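Local coordinates for VMB-1 (Vibrio alginolyticus, PDB 6JV4), which probably hydrolyses beta-lactam antibiotics to substituted beta-amino acids, as a subclass B1 metallo-beta-lactamase with two zinc ions in its active site, at residues K109-L113 / N114-V118. Numbering follows the deposited sequence.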
# COMPACT_ATOMS: atom_id res chain seq x y z
N LYS A 109 10.34 -2.62 12.92
CA LYS A 109 10.27 -3.53 14.09
C LYS A 109 9.81 -4.91 13.61
O LYS A 109 10.43 -5.94 14.02
CB LYS A 109 9.37 -3.00 15.19
CG LYS A 109 9.14 -3.99 16.34
CD LYS A 109 8.23 -3.50 17.38
CE LYS A 109 6.76 -3.51 16.99
NZ LYS A 109 5.92 -3.00 18.09
N LEU A 110 8.73 -4.95 12.84
CA LEU A 110 8.09 -6.23 12.45
C LEU A 110 8.89 -6.92 11.35
O LEU A 110 8.99 -8.17 11.40
CB LEU A 110 6.64 -5.98 12.09
CG LEU A 110 5.82 -5.50 13.28
CD1 LEU A 110 4.40 -5.13 12.90
CD2 LEU A 110 5.79 -6.55 14.36
N LEU A 111 9.55 -6.17 10.47
CA LEU A 111 10.46 -6.83 9.50
C LEU A 111 11.60 -7.46 10.29
O LEU A 111 11.95 -8.65 10.02
CB LEU A 111 10.96 -5.80 8.49
CG LEU A 111 9.92 -5.29 7.50
CD1 LEU A 111 10.47 -4.07 6.78
CD2 LEU A 111 9.51 -6.35 6.49
N LYS A 112 12.15 -6.73 11.25
CA LYS A 112 13.34 -7.21 12.02
C LYS A 112 12.94 -8.45 12.82
O LYS A 112 13.75 -9.41 12.89
CB LYS A 112 13.88 -6.10 12.92
CG LYS A 112 15.15 -6.46 13.67
CD LYS A 112 15.66 -5.31 14.52
CE LYS A 112 16.33 -5.79 15.80
NZ LYS A 112 17.42 -6.74 15.50
N LEU A 113 11.73 -8.45 13.39
CA LEU A 113 11.21 -9.57 14.22
C LEU A 113 11.16 -10.83 13.36
O LEU A 113 11.37 -11.93 13.92
CB LEU A 113 9.79 -9.22 14.69
CG LEU A 113 9.03 -10.29 15.47
CD1 LEU A 113 9.74 -10.59 16.78
CD2 LEU A 113 7.61 -9.80 15.76
N ASN A 114 10.90 -10.67 12.07
CA ASN A 114 10.74 -11.79 11.10
C ASN A 114 12.04 -12.06 10.31
O ASN A 114 11.94 -12.74 9.29
CB ASN A 114 9.57 -11.52 10.15
CG ASN A 114 8.23 -11.67 10.84
OD1 ASN A 114 7.68 -12.78 10.82
ND2 ASN A 114 7.72 -10.62 11.50
N GLN A 115 13.16 -11.53 10.76
CA GLN A 115 14.48 -11.67 10.09
C GLN A 115 14.36 -11.24 8.63
O GLN A 115 14.89 -11.93 7.75
CB GLN A 115 14.94 -13.14 10.18
CG GLN A 115 16.41 -13.28 9.87
CD GLN A 115 17.19 -13.17 11.14
OE1 GLN A 115 16.95 -12.28 11.96
NE2 GLN A 115 18.06 -14.15 11.37
N LYS A 116 13.74 -10.09 8.37
CA LYS A 116 13.69 -9.45 7.04
C LYS A 116 14.50 -8.16 7.07
O LYS A 116 14.58 -7.49 8.14
CB LYS A 116 12.24 -9.12 6.67
CG LYS A 116 11.32 -10.32 6.62
CD LYS A 116 11.39 -10.98 5.27
CE LYS A 116 10.32 -12.01 5.01
NZ LYS A 116 10.88 -13.36 5.17
N GLU A 117 15.05 -7.81 5.91
CA GLU A 117 15.84 -6.58 5.76
C GLU A 117 14.91 -5.39 6.02
O GLU A 117 13.83 -5.37 5.44
CB GLU A 117 16.44 -6.54 4.36
CG GLU A 117 17.44 -5.41 4.15
CD GLU A 117 18.15 -5.48 2.80
OE1 GLU A 117 18.26 -6.59 2.28
OE2 GLU A 117 18.56 -4.43 2.26
N VAL A 118 15.39 -4.41 6.77
CA VAL A 118 14.66 -3.16 7.08
C VAL A 118 14.87 -2.17 5.96
O VAL A 118 15.80 -2.31 5.13
CB VAL A 118 15.06 -2.61 8.46
CG1 VAL A 118 14.70 -3.58 9.56
CG2 VAL A 118 16.51 -2.17 8.53
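L111 and K116 meet where a Schellman motif ends helix 105-113 and turns the chain toward strand 121-123, at the edge of the larger sheet of this metallo-beta-lactamase fold. Q115, the C-prime residue, has a positive phi of 53°, and this left-handed conformation lets two backbone bonds close the turn: K116 N donates to L111 O at 2.8 Å, and Q115 N donates to K112 O at 3.1 Å. The packed part of the contact is gathered around L111, which is buried. Its side chain crosses that of K116 at about a right angle, with CD2 of L111 lying 3.9 Å from CB of K116, while CD1 of L111 rests 3.8 Å from the carbonyl O of E117. I91 on helix 91-96 also touches L111, and N95 of that helix gives its ND2 to OE2 of E117, so the outgoing chain is fastened to the neighbouring helix. The flank of L111 near V118 is looser, CB of L111 and CG1 of V118 being 4.5 Å apart. In contrast to buried L111, Q115 and K116 are exposed: the bond from CA to CB of Q115 points away from the helix, and the side chain of K116, bent at chi2 and chi4, leads its ammonium end off. L110 and N114 both touch F83, which stands between the zinc ligands H82 and H84 in the sequence and links this helix end to the zinc-binding segment; the side chain of L110 lies about 10 Å from a bound zinc ion. N114 reaches L110 O from opposite faces of the carbonyl plane: its backbone N makes the longer, more bent bond, plus a weak one to L111 O. With CG beside that N (chi1 -73°), the amide folds back, and ND2 of N114 meets O of L110 at 2.8 Å in a nearly straight bond of 177°.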